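Local atomic coordinates of importin subunit beta-1 (Saccharomyces cerevisiae, PDB entry 5OWU), a protein that carries proteins into the nucleus together with importin alpha, the subunit that recognises the classical nuclear localization signal of the cargo. Residues W383-E387 with D422-V427; A432-R437 with N472-T476. All coordinates share one frame; numbering follows the deposited sequence.

Contact 1. Residues W383-E387 with D422-V427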
ATOM      1  N   TRP A 383     -12.895 -33.292   7.257  1.00 37.46           N
ATOM      2  CA  TRP A 383     -12.323 -32.444   6.217  1.00 40.52           C
ATOM      3  C   TRP A 383     -11.609 -31.241   6.812  1.00 33.20           C
ATOM      4  O   TRP A 383     -10.623 -30.762   6.243  1.00 30.74           O
ATOM      5  CB  TRP A 383     -13.405 -31.982   5.232  1.00 39.92           C
ATOM      6  CG  TRP A 383     -14.374 -30.959   5.775  1.00 41.94           C
ATOM      7  CD1 TRP A 383     -15.610 -31.201   6.307  1.00 44.24           C
ATOM      8  CD2 TRP A 383     -14.193 -29.538   5.820  1.00 35.49           C
ATOM      9  NE1 TRP A 383     -16.207 -30.019   6.681  1.00 42.07           N
ATOM     10  CE2 TRP A 383     -15.359 -28.984   6.394  1.00 41.49           C
ATOM     11  CE3 TRP A 383     -13.159 -28.680   5.438  1.00 31.67           C
ATOM     12  CZ2 TRP A 383     -15.513 -27.616   6.595  1.00 47.54           C
ATOM     13  CZ3 TRP A 383     -13.317 -27.318   5.637  1.00 37.60           C
ATOM     14  CH2 TRP A 383     -14.486 -26.800   6.209  1.00 38.00           C
ATOM     15  N   ARG A 384     -12.078 -30.747   7.958  1.00 32.54           N
ATOM     16  CA  ARG A 384     -11.443 -29.583   8.570  1.00 39.12           C
ATOM     17  C   ARG A 384      -9.993 -29.877   8.938  1.00 37.19           C
ATOM     18  O   ARG A 384      -9.124 -29.002   8.833  1.00 33.70           O
ATOM     19  CB  ARG A 384     -12.222 -29.151   9.809  1.00 36.95           C
ATOM     20  CG  ARG A 384     -13.608 -28.604   9.523  1.00 40.93           C
ATOM     21  CD  ARG A 384     -14.318 -28.329  10.839  1.00 44.68           C
ATOM     22  NE  ARG A 384     -15.518 -27.508  10.693  1.00 48.25           N
ATOM     23  CZ  ARG A 384     -15.511 -26.186  10.557  1.00 48.77           C
ATOM     24  NH1 ARG A 384     -14.367 -25.517  10.522  1.00 47.31           N
ATOM     25  NH2 ARG A 384     -16.652 -25.529  10.451  1.00 58.92           N
ATOM     26  N   ASN A 385      -9.714 -31.110   9.366  1.00 35.71           N
ATOM     27  CA  ASN A 385      -8.362 -31.467   9.775  1.00 29.17           C
ATOM     28  C   ASN A 385      -7.442 -31.674   8.577  1.00 27.77           C
ATOM     29  O   ASN A 385      -6.275 -31.272   8.614  1.00 32.79           O
ATOM     30  CB  ASN A 385      -8.409 -32.712  10.656  1.00 32.02           C
ATOM     31  CG  ASN A 385      -9.083 -32.445  11.991  1.00 39.83           C
ATOM     32  OD1 ASN A 385     -10.306 -32.405  12.082  1.00 46.11           O
ATOM     33  ND2 ASN A 385      -8.287 -32.245  13.026  1.00 48.55           N
ATOM     34  N   ARG A 386      -7.941 -32.274   7.497  1.00 32.13           N
ATOM     35  CA  ARG A 386      -7.117 -32.411   6.298  1.00 36.07           C
ATOM     36  C   ARG A 386      -6.820 -31.046   5.678  1.00 27.10           C
ATOM     37  O   ARG A 386      -5.671 -30.758   5.297  1.00 28.25           O
ATOM     38  CB  ARG A 386      -7.810 -33.326   5.292  1.00 26.80           C
ATOM     39  CG  ARG A 386      -8.226 -34.688   5.861  1.00 37.26           C
ATOM     40  CD  ARG A 386      -8.564 -35.700   4.769  1.00 31.76           C
ATOM     41  NE  ARG A 386      -9.731 -35.319   3.979  1.00 33.67           N
ATOM     42  CZ  ARG A 386     -10.989 -35.475   4.378  1.00 31.13           C
ATOM     43  NH1 ARG A 386     -11.254 -35.988   5.574  1.00 35.82           N
ATOM     44  NH2 ARG A 386     -11.985 -35.103   3.588  1.00 39.31           N
ATOM     45  N   GLU A 387      -7.841 -30.187   5.577  1.00 27.25           N
ATOM     46  CA  GLU A 387      -7.620 -28.841   5.055  1.00 23.86           C
ATOM     47  C   GLU A 387      -6.615 -28.093   5.920  1.00 27.98           C
ATOM     48  O   GLU A 387      -5.685 -27.458   5.407  1.00 24.83           O
ATOM     49  CB  GLU A 387      -8.945 -28.078   4.979  1.00 28.44           C
ATOM     50  CG  GLU A 387      -8.879 -26.786   4.158  1.00 30.29           C
ATOM     51  CD  GLU A 387      -8.284 -25.609   4.920  1.00 37.10           C
ATOM     52  OE1 GLU A 387      -8.239 -25.660   6.169  1.00 29.29           O
ATOM     53  OE2 GLU A 387      -7.866 -24.625   4.266  1.00 32.83           O
ATOM     54  N   ASP A 422      -9.605 -35.205  -3.149  1.00 32.34           N
ATOM     55  CA  ASP A 422     -10.404 -35.236  -1.934  1.00 34.28           C
ATOM     56  C   ASP A 422     -11.864 -34.938  -2.252  1.00 38.72           C
ATOM     57  O   ASP A 422     -12.180 -34.201  -3.189  1.00 34.38           O
ATOM     58  CB  ASP A 422      -9.871 -34.215  -0.929  1.00 35.65           C
ATOM     59  CG  ASP A 422     -10.311 -34.507   0.485  1.00 30.81           C
ATOM     60  OD1 ASP A 422      -9.589 -35.250   1.181  1.00 38.25           O
ATOM     61  OD2 ASP A 422     -11.375 -34.002   0.906  1.00 31.78           O
ATOM     62  N   GLN A 423     -12.762 -35.519  -1.453  1.00 38.56           N
ATOM     63  CA  GLN A 423     -14.188 -35.241  -1.596  1.00 42.26           C
ATOM     64  C   GLN A 423     -14.571 -33.855  -1.092  1.00 44.46           C
ATOM     65  O   GLN A 423     -15.668 -33.378  -1.400  1.00 37.71           O
ATOM     66  CB  GLN A 423     -15.002 -36.297  -0.851  1.00 48.24           C
ATOM     67  CG  GLN A 423     -14.714 -36.376   0.648  1.00 62.39           C
ATOM     68  CD  GLN A 423     -15.198 -37.676   1.269  1.00 75.40           C
ATOM     69  OE1 GLN A 423     -14.864 -38.767   0.801  1.00 72.46           O
ATOM     70  NE2 GLN A 423     -15.994 -37.565   2.326  1.00 75.27           N
ATOM     71  N   SER A 424     -13.706 -33.202  -0.320  1.00 36.47           N
ATOM     72  CA  SER A 424     -13.997 -31.882   0.225  1.00 34.36           C
ATOM     73  C   SER A 424     -13.506 -30.808  -0.737  1.00 30.29           C
ATOM     74  O   SER A 424     -12.319 -30.775  -1.082  1.00 27.24           O
ATOM     75  CB  SER A 424     -13.333 -31.708   1.588  1.00 31.55           C
ATOM     76  OG  SER A 424     -13.485 -30.377   2.050  1.00 33.06           O
ATOM     77  N   LEU A 425     -14.415 -29.926  -1.162  1.00 31.41           N
ATOM     78  CA  LEU A 425     -14.023 -28.809  -2.017  1.00 32.52           C
ATOM     79  C   LEU A 425     -12.973 -27.933  -1.342  1.00 29.00           C
ATOM     80  O   LEU A 425     -12.003 -27.502  -1.981  1.00 28.25           O
ATOM     81  CB  LEU A 425     -15.246 -27.969  -2.376  1.00 32.90           C
ATOM     82  CG  LEU A 425     -14.948 -26.697  -3.167  1.00 32.19           C
ATOM     83  CD1 LEU A 425     -14.225 -27.027  -4.459  1.00 39.02           C
ATOM     84  CD2 LEU A 425     -16.240 -25.952  -3.455  1.00 45.45           C
ATOM     85  N   GLN A 426     -13.162 -27.639  -0.054  1.00 25.38           N
ATOM     86  CA  GLN A 426     -12.196 -26.817   0.668  1.00 34.77           C
ATOM     87  C   GLN A 426     -10.825 -27.483   0.693  1.00 28.85           C
ATOM     88  O   GLN A 426      -9.793 -26.818   0.530  1.00 29.26           O
ATOM     89  CB  GLN A 426     -12.687 -26.558   2.090  1.00 36.31           C
ATOM     90  CG  GLN A 426     -14.006 -25.800   2.177  1.00 47.54           C
ATOM     91  CD  GLN A 426     -15.208 -26.726   2.274  1.00 57.99           C
ATOM     92  OE1 GLN A 426     -15.361 -27.654   1.478  1.00 51.99           O
ATOM     93  NE2 GLN A 426     -16.065 -26.483   3.264  1.00 59.50           N
ATOM     94  N   VAL A 427     -10.792 -28.800   0.893  1.00 27.93           N
ATOM     95  CA  VAL A 427      -9.511 -29.496   0.931  1.00 23.04           C
ATOM     96  C   VAL A 427      -8.799 -29.370  -0.403  1.00 25.59           C
ATOM     97  O   VAL A 427      -7.593 -29.119  -0.453  1.00 27.09           O
ATOM     98  CB  VAL A 427      -9.706 -30.971   1.322  1.00 24.86           C
ATOM     99  CG1 VAL A 427      -8.408 -31.756   1.139  1.00 25.89           C
ATOM    100  CG2 VAL A 427     -10.184 -31.069   2.757  1.00 29.52           C
TER
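Arg386 and Asp422 form a two-point salt bridge in which NE and NH2 each serve a different carboxylate oxygen. Arg386 NH2 donates to Asp422 OD2 over 3.0 Å, almost straight at 177° and in the guanidinium plane, on the syn lone pair of that oxygen. Arg386 NE reaches Asp422 OD1 at 2.8 Å on a more bent path, tilted from the guanidinium plane. The bend at chi3 (-65°) turns the guanidinium into this side-on pose, and its remaining nitrogen, NH1, donates to the carbonyl of Ala380. Asp422 OD2 has a second donor: the backbone N of Ser424, 2.8 Å away on the anti side, which closes an Asx turn. With both oxygens engaged in this way, the carboxylate has little freedom to rotate. Were Asp422 replaced by an alanine, the Arg386 guanidinium would probably lose its counter-charge and the Ser424 N-H its turn acceptor. Ser424 is the N-cap of helix 425-442, its OG taking a weak capping bond from Val427 N at 3.3 Å.

The two segments thus join the start of helix 383-395, in HEAT 9, to the start of the corresponding helix of HEAT 10, the side-by-side stacking of successive repeats that builds a HEAT solenoid.

Trp383 lies between two partners. Arg384 CG sits over the centre of one face of the indole, while Gln426 NE2 lies over the opposite face toward the rim, 3.4 Å from Trp383 CH2, with the amide plane turned 36° from the ring. Val427 CG2 packs against the Trp383 carbonyl, 3.5 Å from Trp383 O, and also touches Glu387 CB. The Glu387 carboxylate finds its partners beyond the two segments, OE2 bonding to Thr430 OG1 and OE1 to Gln336 NE2.

Contact 2. Residues A432-R437 with N472-T476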
ATOM      1  N   ALA A 432      -4.489 -27.321  -3.784  1.00 22.78           N
ATOM      2  CA  ALA A 432      -3.963 -26.651  -4.971  1.00 25.78           C
ATOM      3  C   ALA A 432      -3.085 -25.471  -4.575  1.00 23.30           C
ATOM      4  O   ALA A 432      -1.983 -25.283  -5.116  1.00 23.63           O
ATOM      5  CB  ALA A 432      -5.110 -26.186  -5.874  1.00 28.61           C
ATOM      6  N   TRP A 433      -3.568 -24.654  -3.633  1.00 23.34           N
ATOM      7  CA  TRP A 433      -2.738 -23.570  -3.111  1.00 23.89           C
ATOM      8  C   TRP A 433      -1.414 -24.098  -2.559  1.00 27.67           C
ATOM      9  O   TRP A 433      -0.347 -23.533  -2.824  1.00 27.33           O
ATOM     10  CB  TRP A 433      -3.507 -22.811  -2.032  1.00 23.94           C
ATOM     11  CG  TRP A 433      -2.699 -21.806  -1.271  1.00 28.83           C
ATOM     12  CD1 TRP A 433      -2.423 -20.519  -1.643  1.00 28.54           C
ATOM     13  CD2 TRP A 433      -2.068 -21.996   0.006  1.00 24.32           C
ATOM     14  NE1 TRP A 433      -1.665 -19.899  -0.681  1.00 28.18           N
ATOM     15  CE2 TRP A 433      -1.434 -20.780   0.343  1.00 27.92           C
ATOM     16  CE3 TRP A 433      -1.980 -23.072   0.895  1.00 29.68           C
ATOM     17  CZ2 TRP A 433      -0.725 -20.610   1.528  1.00 26.01           C
ATOM     18  CZ3 TRP A 433      -1.275 -22.902   2.073  1.00 26.78           C
ATOM     19  CH2 TRP A 433      -0.655 -21.683   2.380  1.00 22.16           C
ATOM     20  N   CYS A 434      -1.467 -25.183  -1.789  1.00 22.35           N
ATOM     21  CA  CYS A 434      -0.261 -25.730  -1.179  1.00 21.85           C
ATOM     22  C   CYS A 434       0.745 -26.152  -2.236  1.00 24.68           C
ATOM     23  O   CYS A 434       1.958 -25.951  -2.074  1.00 23.45           O
ATOM     24  CB  CYS A 434      -0.635 -26.915  -0.287  1.00 25.11           C
ATOM     25  SG  CYS A 434       0.745 -27.629   0.585  1.00 25.77           S
ATOM     26  N   ILE A 435       0.261 -26.732  -3.334  1.00 24.14           N
ATOM     27  CA  ILE A 435       1.157 -27.106  -4.421  1.00 25.44           C
ATOM     28  C   ILE A 435       1.789 -25.861  -5.014  1.00 27.29           C
ATOM     29  O   ILE A 435       2.983 -25.852  -5.347  1.00 21.87           O
ATOM     30  CB  ILE A 435       0.399 -27.937  -5.475  1.00 22.87           C
ATOM     31  CG1 ILE A 435      -0.054 -29.263  -4.842  1.00 26.49           C
ATOM     32  CG2 ILE A 435       1.270 -28.210  -6.689  1.00 27.87           C
ATOM     33  CD1 ILE A 435      -1.006 -30.063  -5.684  1.00 28.57           C
ATOM     34  N   GLY A 436       1.005 -24.784  -5.142  1.00 20.76           N
ATOM     35  CA  GLY A 436       1.576 -23.522  -5.588  1.00 25.97           C
ATOM     36  C   GLY A 436       2.649 -22.985  -4.655  1.00 29.29           C
ATOM     37  O   GLY A 436       3.632 -22.404  -5.108  1.00 27.44           O
ATOM     38  N   ARG A 437       2.458 -23.140  -3.339  1.00 27.66           N
ATOM     39  CA  ARG A 437       3.462 -22.701  -2.366  1.00 28.87           C
ATOM     40  C   ARG A 437       4.756 -23.507  -2.496  1.00 29.20           C
ATOM     41  O   ARG A 437       5.868 -22.946  -2.467  1.00 28.35           O
ATOM     42  CB  ARG A 437       2.889 -22.837  -0.950  1.00 25.95           C
ATOM     43  CG  ARG A 437       1.695 -21.922  -0.684  1.00 24.18           C
ATOM     44  CD  ARG A 437       2.159 -20.509  -0.353  1.00 29.74           C
ATOM     45  NE  ARG A 437       2.920 -20.523   0.894  1.00 32.30           N
ATOM     46  CZ  ARG A 437       3.528 -19.469   1.427  1.00 44.75           C
ATOM     47  NH1 ARG A 437       3.475 -18.284   0.830  1.00 34.19           N
ATOM     48  NH2 ARG A 437       4.199 -19.611   2.563  1.00 39.55           N
ATOM     49  N   ASN A 472      -6.826 -21.624  -8.100  1.00 21.10           N
ATOM     50  CA  ASN A 472      -5.570 -21.917  -7.428  1.00 22.88           C
ATOM     51  C   ASN A 472      -4.637 -22.723  -8.320  1.00 25.95           C
ATOM     52  O   ASN A 472      -3.413 -22.571  -8.223  1.00 27.12           O
ATOM     53  CB  ASN A 472      -5.858 -22.623  -6.103  1.00 25.49           C
ATOM     54  CG  ASN A 472      -6.330 -21.650  -5.039  1.00 32.13           C
ATOM     55  OD1 ASN A 472      -6.231 -20.432  -5.219  1.00 34.44           O
ATOM     56  ND2 ASN A 472      -6.837 -22.172  -3.930  1.00 27.95           N
ATOM     57  N   CYS A 473      -5.183 -23.542  -9.219  1.00 22.71           N
ATOM     58  CA  CYS A 473      -4.330 -24.272 -10.150  1.00 23.52           C
ATOM     59  C   CYS A 473      -3.671 -23.339 -11.162  1.00 23.50           C
ATOM     60  O   CYS A 473      -2.517 -23.560 -11.547  1.00 25.79           O
ATOM     61  CB  CYS A 473      -5.135 -25.358 -10.857  1.00 28.12           C
ATOM     62  SG  CYS A 473      -5.495 -26.731  -9.769  1.00 27.29           S
ATOM     63  N   SER A 474      -4.378 -22.297 -11.612  1.00 25.24           N
ATOM     64  CA  SER A 474      -3.748 -21.320 -12.497  1.00 23.16           C
ATOM     65  C   SER A 474      -2.618 -20.586 -11.781  1.00 23.74           C
ATOM     66  O   SER A 474      -1.530 -20.397 -12.346  1.00 24.27           O
ATOM     67  CB  SER A 474      -4.789 -20.325 -13.029  1.00 23.56           C
ATOM     68  OG  SER A 474      -5.522 -20.894 -14.104  1.00 28.01           O
ATOM     69  N   TRP A 475      -2.867 -20.138 -10.543  1.00 23.03           N
ATOM     70  CA  TRP A 475      -1.821 -19.492  -9.742  0.56 29.18           C
ATOM     71  C   TRP A 475      -0.619 -20.412  -9.574  1.00 25.96           C
ATOM     72  O   TRP A 475       0.544 -19.984  -9.663  1.00 26.66           O
ATOM     73  CB  TRP A 475      -2.398 -19.102  -8.372  0.56 29.27           C
ATOM     74  CG  TRP A 475      -1.421 -18.519  -7.364  0.56 32.37           C
ATOM     75  CD1 TRP A 475      -0.925 -17.246  -7.344  0.56 36.70           C
ATOM     76  CD2 TRP A 475      -0.866 -19.181  -6.211  0.56 27.10           C
ATOM     77  NE1 TRP A 475      -0.083 -17.078  -6.268  0.56 33.07           N
ATOM     78  CE2 TRP A 475      -0.033 -18.247  -5.554  0.56 29.61           C
ATOM     79  CE3 TRP A 475      -0.991 -20.468  -5.673  0.56 26.24           C
ATOM     80  CZ2 TRP A 475       0.677 -18.560  -4.390  0.56 30.36           C
ATOM     81  CZ3 TRP A 475      -0.278 -20.783  -4.510  0.56 15.40           C
ATOM     82  CH2 TRP A 475       0.542 -19.829  -3.886  0.56 30.38           C
ATOM     83  N   THR A 476      -0.889 -21.695  -9.322  1.00 23.89           N
ATOM     84  CA  THR A 476       0.171 -22.677  -9.136  1.00 24.19           C
ATOM     85  C   THR A 476       0.973 -22.869 -10.413  1.00 29.56           C
ATOM     86  O   THR A 476       2.201 -22.994 -10.370  1.00 25.13           O
ATOM     87  CB  THR A 476      -0.444 -23.996  -8.666  1.00 26.37           C
ATOM     88  OG1 THR A 476      -0.918 -23.830  -7.323  1.00 33.54           O
ATOM     89  CG2 THR A 476       0.555 -25.158  -8.727  1.00 22.63           C
TER
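Ala432 and Asn472 bring the two helices together at one end of the interface, their CB atoms 3.6 Å apart, with Cys473 SG also packed against the Ala432 methyl. Farther along, the methyl groups Ile435 CG2 and Thr476 CG2 meet. The backbones come closest at Gly436, where the absence of a side chain lets Thr476 approach until the two CA atoms are 3.9 Å apart.

The aromatic contribution comes from Trp433 and Trp475, the latter in the conformer described here, one of two modelled. The five-membered ring of Trp433 and the six-membered ring of Trp475 are almost parallel, 7° apart, but strongly offset, and the nearest atoms are Trp433 CD1 and Trp475 CZ3 at 3.6 Å. The six-membered ring reaches across to helix 425-442 because chi1 of Trp475 (175°) carries CG away from the backbone N. There Trp475 CZ3 packs against Gly436 CA and, at the ring edge, meets Trp433 O 3.2 Å away. Arg437 CD touches CH2 of the same ring.

Among the polar contacts, Thr476 OG1 sits 2.8 Å from Ala432 O and 2.9 Å from Asn472 O, two carbonyls within reach of its single proton. Asn472 ND2 is held by Glu429 O, and Arg437 NE by Gly394 O.

The axes of segments 432-437 and 472-476 approach to 8.2 Å and run 9° from parallel, as expected for equivalent helices of the neighbouring repeats HEAT 10 and HEAT 11. Helix 383-395 covers Trp433 through Met391 and Ser395, while helices 402-418 and 452-463 close over Ile435, and the latter also meets Thr476 through Cys459.

Overall arrangement
Contacts 1 and 2 follow one another along the chain and share helix 425-442: contact 1 uses its N-terminal end together with the preceding loop, contact 2 a part farther along. Their centres lie 15 Å apart and their nearest atoms about 5 Å, without touching. Helix 425-442 of HEAT 10 therefore stands between helix 383-395 of HEAT 9 and helix 467-484 of HEAT 11, meeting one neighbour in each contact. Both contacts lie on the same side of the chain's centre and continue the stacking through HEAT 9, 10 and 11. Such repeat-to-repeat packing makes up the all-helical superhelix with which importin beta proteins enclose their partners.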